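Local coordinates for protein putative aldehyde dehydrogenase (Burkholderia cenocepacia, PDB 4YWE) that probably oxidises aldehydes, using NAD or NADP as the electron acceptor, at residues Leu454-Val459 with Arg466-Glu471; Gly416-Ile421 with Ala438-Ile443; His153-Asn158 with Cys178-Ala183. One frame throughout, in Å; residues are numbered along the deposited sequence.

Contact 1 of 3, residues Leu454-Val459 with Arg466-Glu471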
loop_
_atom_site.group_PDB
_atom_site.type_symbol
_atom_site.label_atom_id
_atom_site.label_comp_id
_atom_site.label_asym_id
_atom_site.label_seq_id
_atom_site.Cartn_x
_atom_site.Cartn_y
_atom_site.Cartn_z
ATOM N N LEU A 454 -0.994 -14.561 8.684
ATOM C CA LEU A 454 -1.170 -15.129 7.350
ATOM C C LEU A 454 -2.636 -15.148 6.932
ATOM O O LEU A 454 -3.437 -15.875 7.521
ATOM C CB LEU A 454 -0.600 -16.548 7.294
ATOM C CG LEU A 454 0.776 -16.759 7.927
ATOM C CD1 LEU A 454 1.223 -18.202 7.762
ATOM C CD2 LEU A 454 1.799 -15.805 7.330
ATOM N N PRO A 455 -2.989 -14.348 5.912
ATOM C CA PRO A 455 -4.360 -14.309 5.392
ATOM C C PRO A 455 -4.860 -15.699 5.009
ATOM O O PRO A 455 -4.184 -16.427 4.282
ATOM C CB PRO A 455 -4.242 -13.401 4.167
ATOM C CG PRO A 455 -3.087 -12.509 4.490
ATOM C CD PRO A 455 -2.111 -13.399 5.206
ATOM N N PHE A 456 -6.037 -16.052 5.512
ATOM C CA PHE A 456 -6.558 -17.409 5.407
ATOM C C PHE A 456 -7.912 -17.406 4.710
ATOM O O PHE A 456 -8.762 -16.567 4.995
ATOM C CB PHE A 456 -6.666 -18.030 6.804
ATOM C CG PHE A 456 -7.047 -19.484 6.807
ATOM C CD1 PHE A 456 -6.076 -20.469 6.740
ATOM C CD2 PHE A 456 -8.376 -19.865 6.907
ATOM C CE1 PHE A 456 -6.424 -21.809 6.758
ATOM C CE2 PHE A 456 -8.731 -21.200 6.923
ATOM C CZ PHE A 456 -7.753 -22.174 6.848
ATOM N N GLY A 457 -8.104 -18.349 3.795
ATOM C CA GLY A 457 -9.343 -18.445 3.044
ATOM C C GLY A 457 -9.226 -19.412 1.883
ATOM O O GLY A 457 -8.124 -19.809 1.504
ATOM N N GLY A 458 -10.359 -19.794 1.307
ATOM C CA GLY A 458 -10.348 -20.790 0.254
ATOM C C GLY A 458 -10.844 -20.333 -1.100
ATOM O O GLY A 458 -11.244 -19.184 -1.283
ATOM N N VAL A 459 -10.790 -21.248 -2.061
ATOM C CA VAL A 459 -11.430 -21.065 -3.352
ATOM C C VAL A 459 -12.364 -22.248 -3.551
ATOM O O VAL A 459 -12.289 -23.228 -2.811
ATOM C CB VAL A 459 -10.410 -20.955 -4.499
ATOM C CG1 VAL A 459 -9.523 -19.730 -4.313
ATOM C CG2 VAL A 459 -9.574 -22.224 -4.591
ATOM N N ARG A 466 -11.085 -13.562 2.734
ATOM C CA ARG A 466 -9.886 -13.826 3.517
ATOM C C ARG A 466 -10.014 -13.301 4.942
ATOM O O ARG A 466 -10.517 -12.200 5.168
ATOM C CB ARG A 466 -8.660 -13.202 2.844
ATOM C CG ARG A 466 -8.323 -13.784 1.478
ATOM C CD ARG A 466 -7.850 -15.228 1.586
ATOM N NE ARG A 466 -7.540 -15.809 0.279
ATOM C CZ ARG A 466 -8.419 -16.464 -0.475
ATOM N NH1 ARG A 466 -9.668 -16.624 -0.058
ATOM N NH2 ARG A 466 -8.048 -16.962 -1.649
ATOM N N GLU A 467 -9.562 -14.103 5.902
ATOM C CA GLU A 467 -9.461 -13.658 7.286
ATOM C C GLU A 467 -8.058 -13.968 7.805
ATOM O O GLU A 467 -7.235 -14.514 7.068
ATOM C CB GLU A 467 -10.541 -14.307 8.154
ATOM C CG GLU A 467 -11.958 -13.945 7.710
ATOM C CD GLU A 467 -12.985 -14.073 8.816
ATOM O OE1 GLU A 467 -12.667 -14.663 9.868
ATOM O OE2 GLU A 467 -14.117 -13.574 8.633
ATOM N N LYS A 468 -7.798 -13.607 9.062
ATOM C CA LYS A 468 -6.447 -13.561 9.634
ATOM C C LYS A 468 -5.594 -12.506 8.925
ATOM O O LYS A 468 -5.954 -12.014 7.854
ATOM C CB LYS A 468 -5.740 -14.920 9.564
ATOM C CG LYS A 468 -6.474 -16.082 10.204
ATOM C CD LYS A 468 -5.596 -17.324 10.182
ATOM C CE LYS A 468 -6.367 -18.578 10.555
ATOM N NZ LYS A 468 -5.482 -19.777 10.548
ATOM N N GLY A 469 -4.464 -12.160 9.532
ATOM C CA GLY A 469 -3.559 -11.181 8.956
ATOM C C GLY A 469 -4.154 -9.791 8.822
ATOM O O GLY A 469 -5.301 -9.554 9.197
ATOM N N PHE A 470 -3.365 -8.869 8.281
ATOM C CA PHE A 470 -3.811 -7.494 8.089
ATOM C C PHE A 470 -4.919 -7.427 7.041
ATOM O O PHE A 470 -5.830 -6.604 7.137
ATOM C CB PHE A 470 -2.635 -6.605 7.677
ATOM C CG PHE A 470 -2.896 -5.135 7.843
ATOM C CD1 PHE A 470 -3.550 -4.416 6.856
ATOM C CD2 PHE A 470 -2.484 -4.473 8.987
ATOM C CE1 PHE A 470 -3.791 -3.061 7.009
ATOM C CE2 PHE A 470 -2.722 -3.119 9.146
ATOM C CZ PHE A 470 -3.376 -2.413 8.156
ATOM N N GLU A 471 -4.835 -8.313 6.052
ATOM C CA GLU A 471 -5.781 -8.359 4.938
ATOM C C GLU A 471 -7.236 -8.496 5.393
ATOM O O GLU A 471 -8.157 -8.068 4.693
ATOM C CB GLU A 471 -5.417 -9.519 4.002
ATOM C CG GLU A 471 -6.295 -9.648 2.764
ATOM C CD GLU A 471 -5.944 -8.642 1.686
ATOM O OE1 GLU A 471 -4.957 -7.897 1.860
ATOM O OE2 GLU A 471 -6.655 -8.597 0.660
#

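Contact 2 of 3, residues Gly416-Ile421 with Ala438-Ile443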
loop_
_atom_site.group_PDB
_atom_site.type_symbol
_atom_site.label_atom_id
_atom_site.label_comp_id
_atom_site.label_asym_id
_atom_site.label_seq_id
_atom_site.Cartn_x
_atom_site.Cartn_y
_atom_site.Cartn_z
ATOM N N GLY A 416 -10.243 -26.152 -1.959
ATOM C CA GLY A 416 -8.998 -25.451 -2.210
ATOM C C GLY A 416 -8.726 -24.448 -1.109
ATOM O O GLY A 416 -9.077 -23.275 -1.226
ATOM N N LEU A 417 -8.100 -24.909 -0.031
ATOM C CA LEU A 417 -7.918 -24.081 1.154
ATOM C C LEU A 417 -6.442 -23.872 1.485
ATOM O O LEU A 417 -5.969 -22.737 1.564
ATOM C CB LEU A 417 -8.644 -24.709 2.347
ATOM C CG LEU A 417 -8.696 -23.896 3.640
ATOM C CD1 LEU A 417 -9.318 -22.536 3.388
ATOM C CD2 LEU A 417 -9.474 -24.646 4.709
ATOM N N VAL A 418 -5.722 -24.974 1.678
ATOM C CA VAL A 418 -4.308 -24.939 2.037
ATOM C C VAL A 418 -3.575 -26.052 1.285
ATOM O O VAL A 418 -4.163 -27.088 0.980
ATOM C CB VAL A 418 -4.125 -25.064 3.578
ATOM C CG1 VAL A 418 -2.697 -25.436 3.951
ATOM C CG2 VAL A 418 -4.535 -23.772 4.276
ATOM N N ALA A 419 -2.307 -25.829 0.954
ATOM C CA ALA A 419 -1.488 -26.877 0.360
ATOM C C ALA A 419 -0.065 -26.834 0.910
ATOM O O ALA A 419 0.490 -25.759 1.141
ATOM C CB ALA A 419 -1.477 -26.751 -1.153
ATOM N N GLY A 420 0.515 -28.011 1.126
ATOM C CA GLY A 420 1.885 -28.117 1.594
ATOM C C GLY A 420 2.810 -28.725 0.557
ATOM O O GLY A 420 2.467 -29.716 -0.089
ATOM N N ILE A 421 3.987 -28.127 0.394
ATOM C CA ILE A 421 4.967 -28.601 -0.577
ATOM C C ILE A 421 6.246 -29.041 0.125
ATOM O O ILE A 421 6.866 -28.258 0.845
ATOM C CB ILE A 421 5.284 -27.520 -1.625
ATOM C CG1 ILE A 421 4.028 -27.144 -2.413
ATOM C CG2 ILE A 421 6.381 -27.998 -2.563
ATOM C CD1 ILE A 421 4.244 -26.004 -3.389
ATOM N N ALA A 438 -5.118 -22.654 -3.855
ATOM C CA ALA A 438 -5.271 -22.580 -2.407
ATOM C C ALA A 438 -5.063 -21.155 -1.917
ATOM O O ALA A 438 -4.364 -20.369 -2.554
ATOM C CB ALA A 438 -4.293 -23.524 -1.716
ATOM N N GLY A 439 -5.675 -20.826 -0.785
ATOM C CA GLY A 439 -5.452 -19.539 -0.157
ATOM C C GLY A 439 -4.060 -19.452 0.436
ATOM O O GLY A 439 -3.458 -18.378 0.482
ATOM N N GLN A 440 -3.548 -20.593 0.890
ATOM C CA GLN A 440 -2.214 -20.662 1.476
ATOM C C GLN A 440 -1.400 -21.815 0.899
ATOM O O GLN A 440 -1.917 -22.914 0.694
ATOM C CB GLN A 440 -2.297 -20.811 2.997
ATOM C CG GLN A 440 -2.798 -19.578 3.724
ATOM C CD GLN A 440 -2.888 -19.788 5.221
ATOM O OE1 GLN A 440 -2.922 -20.921 5.700
ATOM N NE2 GLN A 440 -2.924 -18.694 5.972
ATOM N N VAL A 441 -0.124 -21.554 0.639
ATOM C CA VAL A 441 0.805 -22.601 0.234
ATOM C C VAL A 441 2.002 -22.586 1.179
ATOM O O VAL A 441 2.638 -21.550 1.374
ATOM C CB VAL A 441 1.256 -22.434 -1.229
ATOM C CG1 VAL A 441 2.230 -23.535 -1.607
ATOM C CG2 VAL A 441 0.055 -22.442 -2.164
ATOM N N PHE A 442 2.299 -23.736 1.773
ATOM C CA PHE A 442 3.418 -23.835 2.702
ATOM C C PHE A 442 4.557 -24.643 2.094
ATOM O O PHE A 442 4.355 -25.755 1.607
ATOM C CB PHE A 442 2.965 -24.458 4.025
ATOM C CG PHE A 442 1.950 -23.634 4.764
ATOM C CD1 PHE A 442 2.351 -22.622 5.620
ATOM C CD2 PHE A 442 0.595 -23.868 4.601
ATOM C CE1 PHE A 442 1.420 -21.860 6.301
ATOM C CE2 PHE A 442 -0.343 -23.110 5.279
ATOM C CZ PHE A 442 0.072 -22.106 6.130
ATOM N N ILE A 443 5.755 -24.070 2.121
ATOM C CA ILE A 443 6.930 -24.720 1.560
ATOM C C ILE A 443 7.803 -25.285 2.672
ATOM O O ILE A 443 8.329 -24.537 3.502
ATOM C CB ILE A 443 7.727 -23.751 0.672
ATOM C CG1 ILE A 443 6.875 -23.305 -0.518
ATOM C CG2 ILE A 443 9.018 -24.400 0.198
ATOM C CD1 ILE A 443 7.594 -22.387 -1.480
#

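Contact 3 of 3, residues His153-Asn158 with Cys178-Ala183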
loop_
_atom_site.group_PDB
_atom_site.type_symbol
_atom_site.label_atom_id
_atom_site.label_comp_id
_atom_site.label_asym_id
_atom_site.label_seq_id
_atom_site.Cartn_x
_atom_site.Cartn_y
_atom_site.Cartn_z
ATOM N N HIS A 153 -21.260 -12.956 13.501
ATOM C CA HIS A 153 -20.188 -13.941 13.538
ATOM C C HIS A 153 -20.706 -15.336 13.869
ATOM O O HIS A 153 -21.239 -15.569 14.954
ATOM C CB HIS A 153 -19.124 -13.524 14.556
ATOM C CG HIS A 153 -18.551 -12.164 14.307
ATOM N ND1 HIS A 153 -17.351 -11.969 13.656
ATOM C CD2 HIS A 153 -19.013 -10.930 14.619
ATOM C CE1 HIS A 153 -17.100 -10.675 13.579
ATOM N NE2 HIS A 153 -18.092 -10.022 14.156
ATOM N N ILE A 154 -20.550 -16.258 12.925
ATOM C CA ILE A 154 -20.895 -17.654 13.156
ATOM C C ILE A 154 -19.619 -18.432 13.452
ATOM O O ILE A 154 -18.771 -18.607 12.577
ATOM C CB ILE A 154 -21.650 -18.259 11.961
ATOM C CG1 ILE A 154 -22.829 -17.368 11.565
ATOM C CG2 ILE A 154 -22.124 -19.668 12.291
ATOM C CD1 ILE A 154 -23.870 -17.214 12.648
ATOM N N VAL A 155 -19.486 -18.890 14.691
ATOM C CA VAL A 155 -18.270 -19.559 15.136
ATOM C C VAL A 155 -18.542 -21.037 15.396
ATOM O O VAL A 155 -19.489 -21.381 16.101
ATOM C CB VAL A 155 -17.697 -18.872 16.388
ATOM C CG1 VAL A 155 -16.403 -19.541 16.826
ATOM C CG2 VAL A 155 -17.472 -17.391 16.116
ATOM N N PRO A 156 -17.714 -21.918 14.815
ATOM C CA PRO A 156 -17.890 -23.365 14.975
ATOM C C PRO A 156 -17.277 -23.919 16.261
ATOM O O PRO A 156 -16.740 -23.165 17.074
ATOM C CB PRO A 156 -17.182 -23.934 13.744
ATOM C CG PRO A 156 -16.119 -22.947 13.448
ATOM C CD PRO A 156 -16.647 -21.594 13.853
ATOM N N TRP A 157 -17.362 -25.235 16.429
ATOM C CA TRP A 157 -16.998 -25.894 17.680
ATOM C C TRP A 157 -15.556 -26.395 17.725
ATOM O O TRP A 157 -15.049 -26.720 18.797
ATOM C CB TRP A 157 -17.948 -27.069 17.938
ATOM C CG TRP A 157 -18.178 -27.919 16.721
ATOM C CD1 TRP A 157 -19.253 -27.870 15.882
ATOM C CD2 TRP A 157 -17.308 -28.930 16.198
ATOM N NE1 TRP A 157 -19.110 -28.790 14.873
ATOM C CE2 TRP A 157 -17.921 -29.456 15.043
ATOM C CE3 TRP A 157 -16.071 -29.449 16.594
ATOM C CZ2 TRP A 157 -17.343 -30.469 14.282
ATOM C CZ3 TRP A 157 -15.495 -30.451 15.835
ATOM C CH2 TRP A 157 -16.132 -30.952 14.694
ATOM N N ASN A 158 -14.898 -26.465 16.572
ATOM C CA ASN A 158 -13.580 -27.092 16.496
ATOM C C ASN A 158 -12.462 -26.189 17.014
ATOM O O ASN A 158 -11.512 -26.668 17.633
ATOM C CB ASN A 158 -13.283 -27.538 15.060
ATOM C CG ASN A 158 -13.326 -26.394 14.068
ATOM O OD1 ASN A 158 -13.973 -25.373 14.303
ATOM N ND2 ASN A 158 -12.636 -26.563 12.945
ATOM N N CYS A 178 -20.109 -6.195 17.417
ATOM C CA CYS A 178 -20.201 -7.607 17.054
ATOM C C CYS A 178 -21.374 -8.354 17.683
ATOM O O CYS A 178 -21.694 -8.166 18.856
ATOM C CB CYS A 178 -18.898 -8.318 17.425
ATOM S SG CYS A 178 -17.429 -7.571 16.690
ATOM N N VAL A 179 -22.005 -9.204 16.880
ATOM C CA VAL A 179 -23.018 -10.136 17.358
ATOM C C VAL A 179 -22.541 -11.544 17.032
ATOM O O VAL A 179 -22.331 -11.878 15.866
ATOM C CB VAL A 179 -24.393 -9.858 16.734
ATOM C CG1 VAL A 179 -25.414 -10.872 17.234
ATOM C CG2 VAL A 179 -24.841 -8.441 17.050
ATOM N N VAL A 180 -22.365 -12.365 18.062
ATOM C CA VAL A 180 -21.747 -13.675 17.888
ATOM C C VAL A 180 -22.704 -14.818 18.209
ATOM O O VAL A 180 -23.321 -14.851 19.274
ATOM C CB VAL A 180 -20.479 -13.793 18.752
ATOM C CG1 VAL A 180 -19.808 -15.142 18.537
ATOM C CG2 VAL A 180 -19.517 -12.654 18.447
ATOM N N LYS A 181 -22.815 -15.760 17.276
ATOM C CA LYS A 181 -23.563 -16.989 17.498
ATOM C C LYS A 181 -22.599 -18.170 17.459
ATOM O O LYS A 181 -22.383 -18.763 16.403
ATOM C CB LYS A 181 -24.664 -17.158 16.447
ATOM C CG LYS A 181 -25.955 -17.783 16.968
ATOM C CD LYS A 181 -25.744 -19.190 17.513
ATOM C CE LYS A 181 -25.314 -20.158 16.422
ATOM N NZ LYS A 181 -25.156 -21.545 16.947
ATOM N N PRO A 182 -22.012 -18.513 18.615
ATOM C CA PRO A 182 -21.051 -19.617 18.683
ATOM C C PRO A 182 -21.732 -20.983 18.596
ATOM O O PRO A 182 -22.959 -21.063 18.665
ATOM C CB PRO A 182 -20.388 -19.412 20.044
ATOM C CG PRO A 182 -21.445 -18.761 20.869
ATOM C CD PRO A 182 -22.219 -17.876 19.928
ATOM N N ALA A 183 -20.938 -22.039 18.446
ATOM C CA ALA A 183 -21.466 -23.379 18.206
ATOM C C ALA A 183 -22.072 -24.005 19.456
ATOM O O ALA A 183 -21.540 -23.860 20.554
ATOM C CB ALA A 183 -20.373 -24.278 17.655
HETATM O O HOH W 1 -18.238 -21.908 19.266
#

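Contact 1 of 3, residues Leu454-Val459 with Arg466-Glu471
Phe456 O receives two donors from the other segment. The first is Glu467 N, 2.7 Å from Phe456 O, in the carbonyl plane and nearly straight; the second is the weaker C-H of Arg466 CA, 3.3 Å from Phe456 O. The return bond, Phe456 N to Glu467 O, is modelled so short that its exact length is doubtful, but together the two define Phe456 and Glu467 as a hydrogen-bonded antiparallel pair. On one side of this pair the Lys468 chain, extended beyond CG, runs alongside Phe456 in the same direction. Lys468 CD packs on Phe456 CB at 3.6 Å. Lys468 NZ ends over one face of the ring, 4.3 Å from the Phe456 centroid and 27° off the normal, a cation-pi contact. The bridge is isolated, joining two loops around strand 463-464 in the Pro-Phe-Gly-Gly and Gly-Arg-Glu sequence region of the family. Phe456 also packs on Glu256, the predicted active-site residue, while Glu467 is bonded through OE2 to Ser231. Farther along, Arg466 bends at chi2 (-68°), which folds its guanidinium back over Gly457: Gly457 O lies 3.8 Å above the guanidinium plane, over its centre, and Arg466 NH1 is 3.4 Å from Gly457 C. Arg466 NH1 then donates to Gly458 O at 3.2 Å, arriving 36° out of the carbonyl plane. Arg466 NE is bonded to Leu479 O of the second subunit. At the other end Pro455 CG meets Glu471 CB at 3.8 Å, their side chains crossing at about a right angle.

Contact 2 of 3, residues Gly416-Ile421 with Ala438-Ile443
Val418 meets two residues of segment 438-443 with its two methyls, and its first torsion decides which goes where. With CG1 anti to the backbone N (chi1 163°), Val418 CG1 reaches the Phe442 ring in plane, at its edge, 3.6 Å from Phe442 CE2. Val418 CG2, anti to the carbonyl carbon, turns instead to Gln440, lying 3.6 Å from Gln440 OE1 while the two side chains run side by side. Phe442 has CG anti to its own carbonyl carbon (chi1 -63°), which sends the ring along the sheet towards Val418 and puts the same edge near Ala419 O. Gln440 stays extended beyond CG, and its NE2 is bonded to Pro455 O. On the opposite face, Ile421 and Val441 touch through methyl tips, Ile421 CD1 to Val441 CG1 at 3.7 Å, while Ala419 CB sits 4.3 Å from Ala438 CB.

The backbone evidence is a parallel ladder whose register pairs Val418 with Gln440 and each following residue in step; the strand directions differ by 17°. Ala419 N donates to Gln440 O, Phe442 N to Ala419 O, and Ile421 N to Phe442 O at 2.7 Å. At the start of the ladder Leu417 O accepts two weak bonds, from Gly439 N and Gln440 N.

These are the two strands of a beta-alpha-beta unit. Helix 426-435 makes the connection and covers the face bearing Ile421, Val441 and Ile443, touching them through Leu432, Ala433 and Met430. Strand 418-422 has strand 261-265 on its other flank, whereas strand 440-443, outermost within the chain, pairs in parallel with a strand of the second subunit, carrying the sheet across the interface.

Contact 3 of 3, residues His153-Asn158 with Cys178-Ala183
The His153 imidazole has Val179 O in plane at its edge, 3.7 Å from His153 CD2, while Cys178 approaches obliquely: its SG lies 4.5 Å from the His153 ring centroid, 57° off the normal. The ring's rotation is fixed by outside partners, ND1 with Ser167 OG and NE2 with Thr151 OG1. The Trp157 indole has Ala183 CB near its plane at the edge and meets the Phe391 ring almost perpendicularly. Trp157 CG takes the crowded position between the backbone N and carbonyl carbon (chi1 45°), and Trp157 CB itself packs on Ala183 CB at 3.7 Å.

Between these rings the strands run parallel. His153 N donates to Val179 O and His153 O accepts from Lys181 N, each N-to-O distance 2.8 Å; the next rung, Val155 N to Lys181 O, is weak. Beside the histidine, Val155 CG2 touches Val180 CG1 at 4.0 Å; on the other face Ile154 CD1 lies against Lys181 CB. Where the strands part, a water accepts from Ala183 N at 2.8 Å and lies within bonding distance of Pro156 O. Bends at chi2 and chi3 fold the Lys181 chain back, and Lys181 NZ donates to Pro182 O at 2.8 Å; NZ is also bonded to Gly212 O.

Helix 160-174 links the strands as a beta-alpha-beta crossover and lies on the side of His153, with helix 214-223 against Ile154 and Lys181. The Gly-x-Gly-x-x-Ala sequence starting at Gly212 resembles the glycine-rich turn of Rossmann folds, and the topology is consistent with the NAD(P)-binding domain of aldehyde dehydrogenases.

In the fold
Along the chain contact 3 closes first, then contact 2, then contact 1. Contacts 2 and 3 are each the parallel strand pair of a beta-alpha-beta unit, but in different sheets, with centres about 25 Å apart and nearest atoms about 9 Å apart. Contact 1 consists of two loops on either side of strand 463-464 in the sequence, a strand of the same sheet as contact 3. Its centre lies about 12 Å from that of contact 2, which it touches through Val459 N and Gly416 O, and about 18 Å from that of contact 3, with no touch. Contacts 1 and 2 both reach the second subunit. The loops of contact 1 therefore lie where the predicted active-site region, the sheet of contact 2 and the subunit interface come together.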